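Local atomic coordinates of putative lipoate-protein ligase A subunit 2 (Thermoplasma acidophilum DSM 1728, PDB entry 3R07), a protein that is of unknown function but is a putative second subunit of lipoate-protein ligase A, a small alpha/beta protein related to the C-terminal part of bacterial lipoate-protein ligases. Residues I19-D24 and K31-S36; K10-K15 and F84-R89; N48-M53 and D64-F69. All blocks are in the same frame, centred on the assembly; numbering follows the deposited sequence. Where two conformers were deposited one is given.

Contact 1 (I19-D24 and K31-S36); sequences IRVTLD and KDIHIS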
loop_
_atom_site.group_PDB
_atom_site.type_symbol
_atom_site.label_atom_id
_atom_site.label_comp_id
_atom_site.label_asym_id
_atom_site.label_seq_id
_atom_site.Cartn_x
_atom_site.Cartn_y
_atom_site.Cartn_z
ATOM N N ILE B 19 13.471 2.771 4.078
ATOM C CA ILE B 19 13.338 3.949 4.931
ATOM C C ILE B 19 14.156 5.118 4.371
ATOM O O ILE B 19 15.347 4.977 4.115
ATOM C CB ILE B 19 13.761 3.649 6.377
ATOM C CG1 ILE B 19 13.253 2.258 6.797
ATOM C CG2 ILE B 19 13.275 4.773 7.305
ATOM C CD1 ILE B 19 13.413 1.926 8.259
ATOM N N ARG B 20 13.501 6.250 4.118
ATOM C CA ARG B 20 14.211 7.479 3.723
ATOM C C ARG B 20 14.175 8.401 4.902
ATOM O O ARG B 20 13.129 8.558 5.534
ATOM C CB ARG B 20 13.562 8.187 2.555
ATOM C CG ARG B 20 13.176 7.330 1.391
ATOM C CD ARG B 20 12.806 8.203 0.236
ATOM N NE ARG B 20 12.335 7.432 -0.902
ATOM C CZ ARG B 20 13.113 6.853 -1.815
ATOM N NH1 ARG B 20 14.432 6.936 -1.723
ATOM N NH2 ARG B 20 12.573 6.180 -2.825
ATOM N N VAL B 21 15.318 9.007 5.205
ATOM C CA VAL B 21 15.406 9.968 6.305
ATOM C C VAL B 21 16.000 11.275 5.813
ATOM O O VAL B 21 16.906 11.250 4.989
ATOM C CB VAL B 21 16.278 9.437 7.471
ATOM C CG1 VAL B 21 16.274 10.436 8.560
ATOM C CG2 VAL B 21 15.742 8.147 8.022
ATOM N N THR B 22 15.489 12.404 6.299
ATOM C CA THR B 22 16.186 13.693 6.151
ATOM C C THR B 22 16.421 14.348 7.522
ATOM O O THR B 22 15.461 14.653 8.243
ATOM C CB THR B 22 15.454 14.685 5.198
ATOM O OG1 THR B 22 15.667 14.287 3.842
ATOM C CG2 THR B 22 15.999 16.137 5.365
ATOM N N LEU B 23 17.693 14.546 7.884
ATOM C CA LEU B 23 18.027 15.181 9.162
ATOM C C LEU B 23 18.649 16.541 8.988
ATOM O O LEU B 23 19.479 16.758 8.111
ATOM C CB LEU B 23 18.984 14.330 9.980
ATOM C CG LEU B 23 18.400 13.136 10.707
ATOM C CD1 LEU B 23 18.818 11.927 9.933
ATOM C CD2 LEU B 23 18.942 13.063 12.116
ATOM N N ASP B 24 18.238 17.446 9.855
ATOM C CA ASP B 24 18.733 18.810 9.928
ATOM C C ASP B 24 19.506 18.913 11.249
ATOM O O ASP B 24 18.906 18.833 12.324
ATOM C CB ASP B 24 17.520 19.723 9.949
ATOM C CG ASP B 24 17.835 21.142 9.603
ATOM O OD1 ASP B 24 19.001 21.586 9.761
ATOM O OD2 ASP B 24 16.880 21.830 9.186
ATOM N N LYS B 31 17.618 19.321 14.748
ATOM C CA LYS B 31 16.790 20.506 14.616
ATOM C C LYS B 31 15.488 20.118 13.945
ATOM O O LYS B 31 14.414 20.587 14.323
ATOM C CB LYS B 31 17.528 21.568 13.800
ATOM C CG LYS B 31 16.811 22.893 13.674
ATOM C CD LYS B 31 17.669 23.932 12.952
ATOM C CE LYS B 31 16.876 25.248 12.799
ATOM N NZ LYS B 31 17.732 26.423 12.390
ATOM N N ASP B 32 15.604 19.274 12.923
ATOM C CA ASP B 32 14.453 18.708 12.259
ATOM C C ASP B 32 14.715 17.301 11.739
ATOM O O ASP B 32 15.872 16.889 11.547
ATOM C CB ASP B 32 13.975 19.597 11.129
ATOM C CG ASP B 32 12.461 19.608 11.018
ATOM O OD1 ASP B 32 11.796 18.795 11.721
ATOM O OD2 ASP B 32 11.934 20.443 10.241
ATOM N N ILE B 33 13.623 16.564 11.533
ATOM C CA ILE B 33 13.693 15.228 10.968
ATOM C C ILE B 33 12.408 14.902 10.205
ATOM O O ILE B 33 11.302 15.322 10.572
ATOM C CB ILE B 33 14.109 14.136 12.041
ATOM C CG1 ILE B 33 14.166 12.729 11.427
ATOM C CG2 ILE B 33 13.239 14.211 13.306
ATOM C CD1 ILE B 33 14.768 11.680 12.311
ATOM N N HIS B 34 12.577 14.184 9.107
ATOM C CA HIS B 34 11.459 13.749 8.317
ATOM C C HIS B 34 11.756 12.322 7.930
ATOM O O HIS B 34 12.802 12.041 7.365
ATOM C CB HIS B 34 11.241 14.688 7.123
ATOM C CG HIS B 34 10.447 14.078 6.006
ATOM N ND1 HIS B 34 9.107 13.750 6.125
ATOM C CD2 HIS B 34 10.807 13.738 4.741
ATOM C CE1 HIS B 34 8.685 13.225 4.986
ATOM N NE2 HIS B 34 9.696 13.211 4.129
ATOM N N ILE B 35 10.868 11.410 8.312
ATOM C CA ILE B 35 11.000 10.004 7.952
ATOM C C ILE B 35 9.905 9.619 6.946
ATOM O O ILE B 35 8.731 9.949 7.120
ATOM C CB ILE B 35 10.921 9.086 9.173
ATOM C CG1 ILE B 35 11.868 9.573 10.272
ATOM C CG2 ILE B 35 11.255 7.670 8.781
ATOM C CD1 ILE B 35 11.683 8.907 11.620
ATOM N N SER B 36 10.295 8.928 5.878
ATOM C CA SER B 36 9.335 8.570 4.863
ATOM C C SER B 36 9.704 7.239 4.250
ATOM O O SER B 36 10.659 6.608 4.667
ATOM C CB SER B 36 9.225 9.668 3.806
ATOM O OG SER B 36 10.428 9.827 3.086
#
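Arg-20 and Ser-36 pair at one end of this two-stranded ladder and Asp-24 meets Lys-31 and Asp-32 at the other, the strands running antiparallel at 176° with axes 4.7 Å apart. Backbone bonds carry the contact. Arg-20 N gives to Ser-36 O and Ser-36 N to Arg-20 O, each at 2.9 Å; Thr-22 and His-34 form the next hydrogen-bonded pair. Near the hairpin turn the pattern changes to a classic beta bulge: Asp-24 O takes Lys-31 N at 2.8 Å and, weakly, Asp-32 N at 3.4 Å, while Asp-24 N bonds Asp-32 O.

Apolar contacts lie on the face of Val-21, Leu-23, Ile-33 and Ile-35. Ile-33 CG1 is anti to the backbone N (chi1 180°), and with chi2 also near anti its CD1 lies 4.2 Å from both Val-21 CG1 and Leu-23 CG. Ile-19 and Ile-35 lie side by side, CG2 to CG2 at 3.8 Å. Helices 46-54 and 83-88 cover this side.

Polar groups occupy the other face. Asp-32 OD1 takes Ile-33 N from above the carboxylate plane and also pairs with Arg-55. Arg-20 NE and Ser-36 OG both reach acidic side chains of the neighbouring protein chain. The chemistry is thus divided, with an apolar face turned to the helices and a polar one that in part meets the partner chain.

Contact 2 (K10-K15 and F84-R89); sequences KNWKAK and FIQALR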
loop_
_atom_site.group_PDB
_atom_site.type_symbol
_atom_site.label_atom_id
_atom_site.label_comp_id
_atom_site.label_asym_id
_atom_site.label_seq_id
_atom_site.Cartn_x
_atom_site.Cartn_y
_atom_site.Cartn_z
ATOM N N LYS B 10 19.146 10.135 3.349
ATOM C CA LYS B 10 19.655 8.782 3.378
ATOM C C LYS B 10 18.543 7.771 3.062
ATOM O O LYS B 10 17.440 7.892 3.575
ATOM C CB LYS B 10 20.193 8.552 4.779
ATOM C CG LYS B 10 21.551 7.948 4.839
ATOM C CD LYS B 10 21.849 7.596 6.275
ATOM C CE LYS B 10 22.174 6.134 6.373
ATOM N NZ LYS B 10 23.621 5.964 6.255
ATOM N N ASN B 11 18.831 6.799 2.200
ATOM C CA ASN B 11 17.942 5.649 1.970
ATOM C C ASN B 11 18.457 4.446 2.724
ATOM O O ASN B 11 19.637 4.362 3.026
ATOM C CB ASN B 11 17.890 5.271 0.494
ATOM C CG ASN B 11 17.650 6.452 -0.399
ATOM O OD1 ASN B 11 16.821 7.323 -0.116
ATOM N ND2 ASN B 11 18.381 6.497 -1.494
ATOM N N TRP B 12 17.579 3.509 3.030
ATOM C CA TRP B 12 18.008 2.257 3.624
ATOM C C TRP B 12 17.082 1.098 3.278
ATOM O O TRP B 12 15.924 1.119 3.673
ATOM C CB TRP B 12 18.146 2.387 5.142
ATOM C CG TRP B 12 18.464 1.061 5.784
ATOM C CD1 TRP B 12 17.679 0.363 6.667
ATOM C CD2 TRP B 12 19.636 0.254 5.562
ATOM N NE1 TRP B 12 18.292 -0.818 7.013
ATOM C CE2 TRP B 12 19.494 -0.914 6.353
ATOM C CE3 TRP B 12 20.797 0.405 4.775
ATOM C CZ2 TRP B 12 20.482 -1.933 6.386
ATOM C CZ3 TRP B 12 21.775 -0.602 4.809
ATOM C CH2 TRP B 12 21.607 -1.757 5.605
ATOM N N LYS B 13 17.590 0.104 2.537
ATOM C CA LYS B 13 16.853 -1.140 2.280
ATOM C C LYS B 13 16.778 -1.957 3.553
ATOM O O LYS B 13 17.800 -2.270 4.157
ATOM C CB LYS B 13 17.495 -1.977 1.169
ATOM C CG LYS B 13 16.983 -1.722 -0.279
ATOM C CD LYS B 13 15.490 -2.088 -0.484
ATOM C CE LYS B 13 15.219 -3.603 -0.415
ATOM N NZ LYS B 13 13.913 -3.929 0.248
ATOM N N ALA B 14 15.561 -2.251 3.990
ATOM C CA ALA B 14 15.333 -3.212 5.058
ATOM C C ALA B 14 14.942 -4.541 4.387
ATOM O O ALA B 14 15.002 -4.642 3.147
ATOM C CB ALA B 14 14.243 -2.715 6.000
ATOM N N LYS B 15 14.541 -5.546 5.173
ATOM C CA LYS B 15 14.158 -6.829 4.577
ATOM C C LYS B 15 12.872 -6.686 3.761
ATOM O O LYS B 15 12.809 -7.136 2.617
ATOM C CB LYS B 15 14.075 -7.973 5.603
ATOM C CG LYS B 15 14.617 -9.318 5.054
ATOM C CD LYS B 15 14.135 -10.537 5.872
ATOM C CE LYS B 15 14.635 -11.875 5.274
ATOM N NZ LYS B 15 13.676 -13.010 5.516
ATOM N N PHE B 84 15.823 1.288 11.536
ATOM C CA PHE B 84 15.745 2.732 11.764
ATOM C C PHE B 84 17.047 3.295 12.351
ATOM O O PHE B 84 17.258 4.512 12.361
ATOM C CB PHE B 84 14.566 3.074 12.673
ATOM C CG PHE B 84 13.235 2.911 12.014
ATOM C CD1 PHE B 84 12.708 3.924 11.217
ATOM C CD2 PHE B 84 12.499 1.748 12.186
ATOM C CE1 PHE B 84 11.467 3.783 10.601
ATOM C CE2 PHE B 84 11.256 1.598 11.574
ATOM C CZ PHE B 84 10.739 2.617 10.775
ATOM N N ILE B 85 17.904 2.400 12.848
ATOM C CA ILE B 85 19.251 2.747 13.293
ATOM C C ILE B 85 20.161 2.958 12.080
ATOM O O ILE B 85 20.782 4.008 11.962
ATOM C CB ILE B 85 19.791 1.691 14.305
ATOM C CG1 ILE B 85 19.316 2.065 15.712
ATOM C CG2 ILE B 85 21.329 1.554 14.256
ATOM C CD1 ILE B 85 18.698 0.918 16.476
ATOM N N GLN B 86 20.215 1.984 11.171
ATOM C CA GLN B 86 20.988 2.147 9.942
ATOM C C GLN B 86 20.520 3.354 9.113
ATOM O O GLN B 86 21.342 4.087 8.566
ATOM C CB GLN B 86 20.989 0.868 9.084
ATOM C CG GLN B 86 21.798 -0.323 9.643
ATOM C CD GLN B 86 23.116 0.087 10.304
ATOM O OE1 GLN B 86 23.300 -0.097 11.507
ATOM N NE2 GLN B 86 24.028 0.654 9.522
ATOM N N ALA B 87 19.204 3.554 9.041
ATOM C CA ALA B 87 18.598 4.657 8.282
ATOM C C ALA B 87 19.020 6.025 8.802
ATOM O O ALA B 87 19.377 6.917 8.039
ATOM C CB ALA B 87 17.086 4.538 8.325
ATOM N N LEU B 88 18.985 6.147 10.120
ATOM C CA LEU B 88 19.211 7.379 10.843
ATOM C C LEU B 88 20.680 7.664 11.187
ATOM O O LEU B 88 20.965 8.693 11.799
ATOM C CB LEU B 88 18.434 7.271 12.141
ATOM C CG LEU B 88 17.616 8.423 12.674
ATOM C CD1 LEU B 88 16.783 9.016 11.576
ATOM C CD2 LEU B 88 16.717 7.844 13.736
ATOM N N ARG B 89 21.595 6.760 10.825
ATOM C CA ARG B 89 23.016 6.899 11.186
ATOM C C ARG B 89 23.835 7.498 10.083
ATOM O O ARG B 89 23.808 7.016 8.948
ATOM C CB ARG B 89 23.657 5.565 11.581
ATOM C CG ARG B 89 23.644 5.290 13.071
ATOM C CD ARG B 89 24.574 6.227 13.872
ATOM N NE ARG B 89 24.016 6.510 15.202
ATOM C CZ ARG B 89 24.040 5.671 16.247
ATOM N NH1 ARG B 89 24.612 4.469 16.153
ATOM N NH2 ARG B 89 23.484 6.044 17.399
#
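Trp-12 lays its indole against Gln-86, whose CB sits over one ring face, 3.7 Å from the centroid of the five-membered ring and only 16° off its normal. This is a CH-pi contact. Gln-86 CG follows above the rim, 3.9 Å from Trp-12 CZ2, while the amide plane is turned 67° from the indole. Trp-12 CB packs on Ala-87 CB at 4.0 Å. The indole N-H is used by Asp-83, just before the helical segment, so the ring is held both by its face and by its nitrogen.

Two residues back along the strand, Lys-10 reaches the C-terminal end of the same helix. Its bent chain passes the carbonyl oxygens of Gln-86 and Ala-87, and Lys-10 NZ donates to Arg-89 O at 2.9 Å, nearly along the C=O axis. A positive charge beside these carbonyls is probably favourable, since they lie at the negative end of the helix dipole.

Strand 10-13 and helix 84-88 run at 152° to each other with axes 7.7 Å apart, and Ala-87 also touches Val-21 on the next strand. Such packing of a helix against an antiparallel sheet, with the small Ala-87 at the interface, is characteristic of a two-layer alpha/beta sandwich, here at the outermost strand of the sheet within this chain.

Contact 3 (N48-M53 and D64-F69); sequences NRLEDM and DIIRDF
Phe-69 and Leu-50 cross at about a right angle, the leucine beneath one face of the phenyl ring. Leu-50 CB lies 3.9 Å from the ring centroid and 23° off the normal, a CH-pi contact displaced toward the rim at Phe-69 CE1 and CZ, and Leu-50 CD2 follows at 3.7 Å from Phe-69 CE2. Leu-50 and Ile-66 cross obliquely, with Leu-50 CD1 3.7 Å from Ile-66 CD1. Phe-69 CG stands anti to its backbone N, and the end of the ring comes nearer helix 48-53 than the direction of CB suggests. The two helices pack as a nearly antiparallel pair, at 149° with axes 10.4 Å apart, and form part of the helical layer on the sheet: Leu-50 also touches Ile-35 of strand 29-36, and Leu-50 and Ile-66 both meet Phe-84 of helix 83-88. Arg-49 approaches the same phenyl ring obliquely, its guanidinium plane turned 41° from the ring and NH1 3.6 Å from Phe-69 CD1. Met-53 lies crosswise to the phenylalanine; its SD is 5.4 Å from the centroid in an oblique Met-aromatic contact. Lower on that side chain, Met-53 CB meets Ile-65 CG2 at 3.6 Å.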
loop_
_atom_site.group_PDB
_atom_site.type_symbol
_atom_site.label_atom_id
_atom_site.label_comp_id
_atom_site.label_asym_id
_atom_site.label_seq_id
_atom_site.Cartn_x
_atom_site.Cartn_y
_atom_site.Cartn_z
ATOM N N ASN B 48 4.615 10.031 13.392
ATOM C CA ASN B 48 4.712 11.397 13.913
ATOM C C ASN B 48 5.320 11.464 15.308
ATOM O O ASN B 48 5.936 12.456 15.662
ATOM C CB ASN B 48 3.341 12.052 13.949
ATOM C CG ASN B 48 2.724 12.166 12.594
ATOM O OD1 ASN B 48 1.568 11.815 12.409
ATOM N ND2 ASN B 48 3.495 12.652 11.623
ATOM N N ARG B 49 5.110 10.406 16.093
ATOM C CA ARG B 49 5.653 10.316 17.438
ATOM C C ARG B 49 7.167 10.127 17.326
ATOM O O ARG B 49 7.919 10.750 18.070
ATOM C CB ARG B 49 5.002 9.167 18.247
ATOM C CG ARG B 49 4.625 9.515 19.723
ATOM C CD ARG B 49 4.354 8.283 20.670
ATOM N NE ARG B 49 3.599 7.184 20.052
ATOM C CZ ARG B 49 4.032 5.918 19.954
ATOM N NH1 ARG B 49 5.221 5.563 20.452
ATOM N NH2 ARG B 49 3.274 4.988 19.357
ATOM N N LEU B 50 7.607 9.298 16.384
ATOM C CA LEU B 50 9.020 9.004 16.218
ATOM C C LEU B 50 9.798 10.242 15.773
ATOM O O LEU B 50 10.927 10.454 16.198
ATOM C CB LEU B 50 9.222 7.855 15.227
ATOM C CG LEU B 50 10.633 7.297 14.995
ATOM C CD1 LEU B 50 11.344 6.957 16.301
ATOM C CD2 LEU B 50 10.608 6.086 14.068
ATOM N N GLU B 51 9.197 11.066 14.927
ATOM C CA GLU B 51 9.835 12.314 14.524
ATOM C C GLU B 51 9.870 13.313 15.700
ATOM O O GLU B 51 10.868 14.007 15.906
ATOM C CB GLU B 51 9.130 12.928 13.302
ATOM C CG GLU B 51 9.367 12.222 11.969
ATOM C CD GLU B 51 8.445 12.746 10.862
ATOM O OE1 GLU B 51 7.402 13.336 11.195
ATOM O OE2 GLU B 51 8.749 12.576 9.661
ATOM N N ASP B 52 8.778 13.382 16.460
ATOM C CA ASP B 52 8.660 14.297 17.604
ATOM C C ASP B 52 9.660 13.984 18.706
ATOM O O ASP B 52 10.131 14.884 19.397
ATOM C CB ASP B 52 7.241 14.264 18.178
ATOM C CG ASP B 52 6.231 14.976 17.285
ATOM O OD1 ASP B 52 6.668 15.580 16.269
ATOM O OD2 ASP B 52 5.009 14.930 17.599
ATOM N N MET B 53 9.976 12.703 18.852
ATOM C CA MET B 53 10.872 12.232 19.889
ATOM C C MET B 53 12.310 12.568 19.559
ATOM O O MET B 53 13.023 13.100 20.399
ATOM C CB MET B 53 10.692 10.730 20.107
ATOM C CG MET B 53 9.385 10.397 20.841
ATOM S SD MET B 53 9.038 8.628 20.911
ATOM C CE MET B 53 7.677 8.686 22.090
ATOM N N ASP B 64 18.529 5.041 22.146
ATOM C CA ASP B 64 17.665 5.218 23.315
ATOM C C ASP B 64 16.234 5.504 22.880
ATOM O O ASP B 64 15.297 4.912 23.404
ATOM C CB ASP B 64 18.163 6.368 24.215
ATOM C CG ASP B 64 19.532 6.090 24.853
ATOM O OD1 ASP B 64 20.203 5.095 24.459
ATOM O OD2 ASP B 64 19.933 6.887 25.746
ATOM N N ILE B 65 16.098 6.409 21.913
ATOM C CA ILE B 65 14.813 6.877 21.395
ATOM C C ILE B 65 14.118 5.783 20.560
ATOM O O ILE B 65 12.910 5.594 20.678
ATOM C CB ILE B 65 14.995 8.202 20.573
ATOM C CG1 ILE B 65 15.679 9.296 21.414
ATOM C CG2 ILE B 65 13.676 8.686 19.955
ATOM C CD1 ILE B 65 14.758 10.105 22.336
ATOM N N ILE B 66 14.886 5.058 19.746
ATOM C CA ILE B 66 14.327 4.002 18.901
ATOM C C ILE B 66 13.736 2.868 19.759
ATOM O O ILE B 66 12.536 2.526 19.631
ATOM C CB ILE B 66 15.359 3.465 17.869
ATOM C CG1 ILE B 66 15.290 4.222 16.541
ATOM C CG2 ILE B 66 15.063 2.026 17.501
ATOM C CD1 ILE B 66 14.821 5.641 16.627
ATOM N N ARG B 67 14.581 2.313 20.640
ATOM C CA ARG B 67 14.220 1.204 21.520
ATOM C C ARG B 67 13.071 1.596 22.431
ATOM O O ARG B 67 12.177 0.788 22.662
ATOM C CB ARG B 67 15.427 0.717 22.334
ATOM C CG ARG B 67 16.607 0.221 21.485
ATOM C CD ARG B 67 17.631 -0.589 22.320
ATOM N NE ARG B 67 18.986 -0.616 21.733
ATOM C CZ ARG B 67 19.347 -1.291 20.631
ATOM N NH1 ARG B 67 18.460 -2.009 19.941
ATOM N NH2 ARG B 67 20.607 -1.239 20.204
ATOM N N ASP B 68 13.085 2.833 22.926
ATOM C CA ASP B 68 11.980 3.358 23.748
ATOM C C ASP B 68 10.665 3.262 22.978
ATOM O O ASP B 68 9.752 2.541 23.403
ATOM C CB ASP B 68 12.268 4.806 24.212
ATOM C CG ASP B 68 10.992 5.611 24.562
ATOM O OD1 ASP B 68 9.877 5.239 24.138
ATOM O OD2 ASP B 68 11.104 6.655 25.247
ATOM N N PHE B 69 10.605 4.007 21.865
ATOM C CA PHE B 69 9.518 4.050 20.875
ATOM C C PHE B 69 8.851 2.702 20.627
ATOM O O PHE B 69 7.633 2.569 20.793
ATOM C CB PHE B 69 10.117 4.599 19.573
ATOM C CG PHE B 69 9.181 4.630 18.393
ATOM C CD1 PHE B 69 8.109 5.510 18.357
ATOM C CD2 PHE B 69 9.427 3.824 17.290
ATOM C CE1 PHE B 69 7.279 5.563 17.267
ATOM C CE2 PHE B 69 8.598 3.866 16.193
ATOM C CZ PHE B 69 7.518 4.744 16.181
#

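In the fold
Contacts 1 and 2 join along the sheet, their centres 11 Å apart, through the backbone bond from Val-21 N to Lys-10 O, and Leu-88 CD1 touches both Val-21 CG1 and Ile-33 CD1 at 3.4 Å. Contact 3, about 12 Å from contact 1 between centres, is tied to it by Glu-51 OE2, which takes Ile-35 N at 2.8 Å. Contacts 2 and 3 lie on opposite sides of the chain centre but still touch, Ile-85 CD1 to Ile-66 CG2 at 3.9 Å. Along the chain, contact 2 closes a loop that holds the other two. A bound acetate ion, probably from the crystallisation liquor, lies about 4 Å from the His-34 side chain.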